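Local coordinates for protein membrane-bound lytic murein transglycosylase A (Burkholderia pseudomallei, PDB 6QK4) that probably cleaves the beta-1,4-glycosidic bond between MurNAc and GlcNAc in peptidoglycan, leaving a 1,6-anhydro bond on the MurNAc product, at residues A[28-33]-A[82-87]; A[50-55]-A[63-68]. One frame throughout, in Å; residues are numbered along the deposited sequence.

Contact 1. Residues A[28-33]-A[82-87]; sequences VAWQQV and FFETYF
The W30 indole carries the contact: backbone and side chain of E84 lie over one face, and the carbonyl oxygen of F87 sits at the edge beside the ring nitrogen. A 3-10 turn, 30-32, thereby docks on the C-terminal end of helix 76-86, where the chain runs into strand 87-92 of what is probably the double-psi barrel domain of this MltA-family enzyme. Over the face, E84 CA lies 3.8 Å from the centroid of the five-membered ring, a CH-pi contact, while E84 CG reaches W30 CG at 3.9 Å, nearer the rim. With E84 CG anti to the carbonyl carbon (chi1 -72°), CB and CG pass over the CD1-CG bond of the five-membered ring, and the carboxylate continues beyond it; its OE2 accepts a hydrogen bond from NE1 of W36, whose ring also meets that of W30. The benzo ring passes close to the helix backbone, W30 CZ2 lying 3.6 Å from F83 O; F83 O itself accepts a weak hydrogen bond from F87 N as the helix ends. W30 is further packed against P89 and L344 of the neighbouring strands, and the F87 ring meets W61 edge-to-face. Behind the indole the turn is closed on itself: Q32 N bonds A29 O, and Q32 OE1 folds back to take the A29 N-H at 2.9 Å. One hydrogen bond joins the two segments: W30 NE1 to F87 O, 3.1 Å, with an N-H...O angle of 159°, the oxygen close to the indole plane but the donor 39° above the plane of the F87 carbonyl.

Contact 2. Residues A[50-55]-A[63-68]; sequences QNCARL and RACAAA
Segments 50-55 and 63-68 are both helical and run roughly antiparallel, their axes 10.1 Å apart at closest approach and 139° between their directions. The nearest pair of CA atoms is C52 and C65, 5.7 Å apart. Backbone bonding is firm in 63-68, where A67 N and A68 N each bond four residues back. It is looser toward the end of helix 44-55, where L55 N shares weak bonds to N51 O and C52 O. Both cysteines turn CB toward the opposite helix and form a disulfide, C52 SG to C65 SG 2.2 Å. Each sulfur stands beside its own backbone N, with chi1 -81° in both residues, and the S-S torsion is -89°. With the two CA-CB-S-S torsions also negative, all five have the same sign: this is a left-handed spiral disulfide, and it staples together the two helices of a helical hairpin, which a short loop joins in sequence. Each CB lies 3.2 Å from the opposite sulfur, as the bond geometry demands. Beyond the bridge little else meets across the two segments. A68, one turn after C65, makes an apolar contact with its methyl, A68 CB to C52 SG 4.3 Å. From the other helix the backbone approaches, L55 C lying 4.4 Å from C65 SG. M69 also touches C52, and the L55 side chain reaches W61 in the connection. N51, next to the bridge, ties helix 44-55 to G283 and to strand 298-307: its buried amide is gripped at both ends, ND2 giving a hydrogen bond to G283 O and OD1 receiving one from Q306 NE2.

From the N terminus, the chain leaves strand 25-27, makes the turn of 28-33 and continues through helices 44-55 and 62-68 before helix 76-86 brings it back to the turn. Contact 1 closes this long loop; contact 2, between helices 44-55 and 62-68, closes a much shorter one nested inside it. Their centres are about 17 Å apart, yet they touch through the helices that follow each other in the chain: F82 CE1 lies 3.3 Å from A64 O, and Y86 OH packs on A67 CB at 3.6 Å. Helix 62-68 is thus bridged covalently to one helix and packed against the next, which leads into strand 87-92, paired with strands 25-27 and 336-346.

Contact 1. Residues A[28-33]-A[82-87]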
loop_
_atom_site.group_PDB
_atom_site.type_symbol
_atom_site.label_atom_id
_atom_site.label_comp_id
_atom_site.label_asym_id
_atom_site.label_seq_id
_atom_site.Cartn_x
_atom_site.Cartn_y
_atom_site.Cartn_z
ATOM N N VAL A 28 1.258 28.999 -4.142
ATOM C CA VAL A 28 2.308 29.494 -3.253
ATOM C C VAL A 28 3.651 29.360 -3.971
ATOM O O VAL A 28 3.770 28.719 -5.006
ATOM C CB VAL A 28 2.326 28.760 -1.905
ATOM C CG1 VAL A 28 0.980 28.844 -1.192
ATOM C CG2 VAL A 28 2.689 27.258 -2.149
ATOM N N ALA A 29 4.683 30.042 -3.434
ATOM C CA ALA A 29 6.003 29.853 -3.999
ATOM C C ALA A 29 6.589 28.536 -3.491
ATOM O O ALA A 29 6.206 28.039 -2.431
ATOM C CB ALA A 29 6.947 31.001 -3.575
ATOM N N TRP A 30 7.540 27.976 -4.237
ATOM C CA TRP A 30 8.191 26.783 -3.721
ATOM C C TRP A 30 8.836 27.041 -2.352
ATOM O O TRP A 30 8.893 26.160 -1.513
ATOM C CB TRP A 30 9.209 26.252 -4.744
ATOM C CG TRP A 30 8.533 25.488 -5.840
ATOM C CD1 TRP A 30 8.245 25.903 -7.105
ATOM C CD2 TRP A 30 8.023 24.156 -5.721
ATOM N NE1 TRP A 30 7.612 24.877 -7.801
ATOM C CE2 TRP A 30 7.473 23.801 -6.965
ATOM C CE3 TRP A 30 8.019 23.222 -4.694
ATOM C CZ2 TRP A 30 6.873 22.547 -7.199
ATOM C CZ3 TRP A 30 7.408 21.976 -4.922
ATOM C CH2 TRP A 30 6.870 21.657 -6.176
ATOM N N GLN A 31 9.303 28.273 -2.105
ATOM C CA GLN A 31 9.876 28.618 -0.818
ATOM C C GLN A 31 8.849 28.563 0.314
ATOM O O GLN A 31 9.229 28.565 1.492
ATOM C CB GLN A 31 10.482 30.049 -0.942
ATOM C CG GLN A 31 11.178 30.630 0.323
ATOM C CD GLN A 31 10.209 31.371 1.320
ATOM O OE1 GLN A 31 9.032 31.621 1.002
ATOM N NE2 GLN A 31 10.719 31.722 2.522
ATOM N N GLN A 32 7.543 28.518 -0.006
ATOM C CA GLN A 32 6.507 28.374 1.003
ATOM C C GLN A 32 6.052 26.938 1.208
ATOM O O GLN A 32 5.213 26.707 2.098
ATOM C CB GLN A 32 5.285 29.219 0.671
ATOM C CG GLN A 32 5.668 30.714 0.720
ATOM C CD GLN A 32 4.614 31.545 0.191
ATOM O OE1 GLN A 32 4.452 31.660 -1.020
ATOM N NE2 GLN A 32 3.844 32.175 1.099
ATOM N N VAL A 33 6.643 25.974 0.493
ATOM C CA VAL A 33 6.303 24.568 0.815
ATOM C C VAL A 33 7.243 24.086 1.912
ATOM O O VAL A 33 8.432 23.837 1.666
ATOM C CB VAL A 33 6.374 23.708 -0.455
ATOM C CG1 VAL A 33 6.060 22.161 -0.169
ATOM C CG2 VAL A 33 5.463 24.274 -1.521
ATOM N N PHE A 82 13.829 20.866 -12.110
ATOM C CA PHE A 82 12.725 20.584 -13.003
ATOM C C PHE A 82 11.385 20.859 -12.332
ATOM O O PHE A 82 10.491 21.426 -12.945
ATOM C CB PHE A 82 12.814 19.112 -13.462
ATOM C CG PHE A 82 11.563 18.596 -14.071
ATOM C CD1 PHE A 82 11.327 18.823 -15.391
ATOM C CD2 PHE A 82 10.645 17.839 -13.333
ATOM C CE1 PHE A 82 10.201 18.369 -16.044
ATOM C CE2 PHE A 82 9.486 17.376 -13.974
ATOM C CZ PHE A 82 9.261 17.619 -15.344
ATOM N N PHE A 83 11.149 20.291 -11.137
ATOM C CA PHE A 83 9.827 20.470 -10.538
ATOM C C PHE A 83 9.562 21.961 -10.251
ATOM O O PHE A 83 8.446 22.448 -10.442
ATOM C CB PHE A 83 9.722 19.620 -9.255
ATOM C CG PHE A 83 9.582 18.168 -9.530
ATOM C CD1 PHE A 83 8.415 17.709 -10.134
ATOM C CD2 PHE A 83 10.563 17.257 -9.190
ATOM C CE1 PHE A 83 8.217 16.317 -10.389
ATOM C CE2 PHE A 83 10.372 15.871 -9.434
ATOM C CZ PHE A 83 9.213 15.430 -10.036
ATOM N N GLU A 84 10.609 22.692 -9.845
ATOM C CA GLU A 84 10.457 24.107 -9.483
ATOM C C GLU A 84 10.189 24.945 -10.716
ATOM O O GLU A 84 9.489 25.956 -10.642
ATOM C CB GLU A 84 11.708 24.605 -8.737
ATOM C CG GLU A 84 11.836 24.031 -7.297
ATOM C CD GLU A 84 13.036 24.554 -6.610
ATOM O OE1 GLU A 84 13.731 25.402 -7.256
ATOM O OE2 GLU A 84 13.355 24.149 -5.490
ATOM N N THR A 85 10.668 24.492 -11.879
ATOM C CA THR A 85 10.585 25.203 -13.145
ATOM C C THR A 85 9.299 24.895 -13.901
ATOM O O THR A 85 8.729 25.790 -14.538
ATOM C CB THR A 85 11.801 24.820 -14.031
ATOM O OG1 THR A 85 13.014 25.268 -13.422
ATOM C CG2 THR A 85 11.710 25.386 -15.452
ATOM N N TYR A 86 8.830 23.633 -13.881
ATOM C CA TYR A 86 7.710 23.249 -14.721
ATOM C C TYR A 86 6.374 23.221 -14.001
ATOM O O TYR A 86 5.342 23.092 -14.673
ATOM C CB TYR A 86 7.987 21.891 -15.378
ATOM C CG TYR A 86 8.946 22.048 -16.532
ATOM C CD1 TYR A 86 10.327 22.022 -16.331
ATOM C CD2 TYR A 86 8.464 22.195 -17.835
ATOM C CE1 TYR A 86 11.236 22.177 -17.444
ATOM C CE2 TYR A 86 9.350 22.352 -18.911
ATOM C CZ TYR A 86 10.726 22.339 -18.689
ATOM O OH TYR A 86 11.625 22.481 -19.741
ATOM N N PHE A 87 6.364 23.354 -12.658
ATOM C CA PHE A 87 5.122 23.210 -11.914
ATOM C C PHE A 87 5.000 24.321 -10.906
ATOM O O PHE A 87 6.004 24.856 -10.420
ATOM C CB PHE A 87 5.055 21.829 -11.118
ATOM C CG PHE A 87 4.992 20.631 -12.025
ATOM C CD1 PHE A 87 6.158 20.085 -12.544
ATOM C CD2 PHE A 87 3.767 20.073 -12.339
ATOM C CE1 PHE A 87 6.118 18.984 -13.470
ATOM C CE2 PHE A 87 3.664 18.980 -13.256
ATOM C CZ PHE A 87 4.891 18.407 -13.807
#

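Contact 2. Residues A[50-55]-A[63-68]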
loop_
_atom_site.group_PDB
_atom_site.type_symbol
_atom_site.label_atom_id
_atom_site.label_comp_id
_atom_site.label_asym_id
_atom_site.label_seq_id
_atom_site.Cartn_x
_atom_site.Cartn_y
_atom_site.Cartn_z
ATOM N N GLN A 50 6.342 7.095 -14.965
ATOM C CA GLN A 50 5.090 6.324 -15.060
ATOM C C GLN A 50 3.913 7.264 -15.255
ATOM O O GLN A 50 3.037 6.996 -16.061
ATOM C CB GLN A 50 4.867 5.460 -13.812
ATOM C CG GLN A 50 5.910 4.382 -13.639
ATOM C CD GLN A 50 5.775 3.280 -14.744
ATOM O OE1 GLN A 50 4.834 3.269 -15.556
ATOM N NE2 GLN A 50 6.701 2.349 -14.735
ATOM N N ASN A 51 3.884 8.380 -14.526
ATOM C CA ASN A 51 2.832 9.377 -14.728
ATOM C C ASN A 51 2.762 9.837 -16.189
ATOM O O ASN A 51 1.689 9.884 -16.788
ATOM C CB ASN A 51 3.113 10.567 -13.818
ATOM C CG ASN A 51 1.876 11.148 -13.210
ATOM O OD1 ASN A 51 1.130 10.449 -12.510
ATOM N ND2 ASN A 51 1.693 12.464 -13.384
ATOM N N CYS A 52 3.907 10.191 -16.768
ATOM C CA CYS A 52 3.953 10.677 -18.151
ATOM C C CYS A 52 3.546 9.634 -19.166
ATOM O O CYS A 52 3.164 9.991 -20.298
ATOM C CB CYS A 52 5.358 11.137 -18.426
ATOM S SG CYS A 52 5.675 12.800 -17.777
ATOM N N ALA A 53 3.654 8.343 -18.813
ATOM C CA ALA A 53 3.159 7.311 -19.721
ATOM C C ALA A 53 1.670 7.494 -19.999
ATOM O O ALA A 53 1.182 7.026 -21.022
ATOM C CB ALA A 53 3.376 5.893 -19.181
ATOM N N ARG A 54 0.927 8.115 -19.081
ATOM C CA ARG A 54 -0.494 8.397 -19.316
ATOM C C ARG A 54 -0.789 9.858 -19.620
ATOM O O ARG A 54 -1.851 10.146 -20.148
ATOM C CB ARG A 54 -1.337 7.970 -18.115
ATOM C CG ARG A 54 -1.355 6.462 -17.927
ATOM C CD ARG A 54 -2.136 5.828 -19.096
ATOM N NE ARG A 54 -2.261 4.376 -18.998
ATOM C CZ ARG A 54 -1.326 3.520 -19.421
ATOM N NH1 ARG A 54 -0.221 3.982 -20.004
ATOM N NH2 ARG A 54 -1.492 2.202 -19.271
ATOM N N LEU A 55 0.101 10.792 -19.296
ATOM C CA LEU A 55 -0.214 12.205 -19.436
ATOM C C LEU A 55 0.501 12.928 -20.559
ATOM O O LEU A 55 0.120 14.077 -20.861
ATOM C CB LEU A 55 0.112 12.957 -18.153
ATOM C CG LEU A 55 -0.820 12.647 -16.987
ATOM C CD1 LEU A 55 -0.252 13.370 -15.850
ATOM C CD2 LEU A 55 -2.204 13.173 -17.236
ATOM N N ARG A 63 4.962 19.690 -22.562
ATOM C CA ARG A 63 6.297 20.223 -22.353
ATOM C C ARG A 63 6.957 19.611 -21.131
ATOM O O ARG A 63 8.155 19.318 -21.155
ATOM C CB ARG A 63 6.274 21.737 -22.168
ATOM C CG ARG A 63 6.024 22.503 -23.459
ATOM C CD ARG A 63 5.825 23.976 -23.076
ATOM N NE ARG A 63 6.961 24.523 -22.316
ATOM C CZ ARG A 63 6.914 24.926 -21.039
ATOM N NH1 ARG A 63 5.783 24.844 -20.330
ATOM N NH2 ARG A 63 8.015 25.404 -20.461
ATOM N N ALA A 64 6.230 19.532 -20.020
ATOM C CA ALA A 64 6.828 18.968 -18.809
ATOM C C ALA A 64 7.275 17.527 -19.026
ATOM O O ALA A 64 8.349 17.124 -18.538
ATOM C CB ALA A 64 5.841 19.036 -17.628
ATOM N N CYS A 65 6.430 16.716 -19.686
ATOM C CA CYS A 65 6.766 15.322 -19.941
ATOM C C CYS A 65 7.958 15.197 -20.884
ATOM O O CYS A 65 8.840 14.355 -20.668
ATOM C CB CYS A 65 5.563 14.576 -20.481
ATOM S SG CYS A 65 4.506 14.115 -19.059
ATOM N N ALA A 66 8.039 16.058 -21.905
ATOM C CA ALA A 66 9.231 16.041 -22.759
ATOM C C ALA A 66 10.508 16.312 -21.951
ATOM O O ALA A 66 11.518 15.613 -22.117
ATOM C CB ALA A 66 9.065 17.035 -23.927
ATOM N N ALA A 67 10.486 17.314 -21.067
ATOM C CA ALA A 67 11.654 17.604 -20.242
ATOM C C ALA A 67 11.913 16.479 -19.267
ATOM O O ALA A 67 13.068 16.154 -18.974
ATOM C CB ALA A 67 11.456 18.918 -19.495
ATOM N N ALA A 68 10.835 15.860 -18.760
ATOM C CA ALA A 68 11.018 14.832 -17.739
ATOM C C ALA A 68 11.787 13.644 -18.300
ATOM O O ALA A 68 12.570 13.010 -17.574
ATOM C CB ALA A 68 9.661 14.401 -17.188
#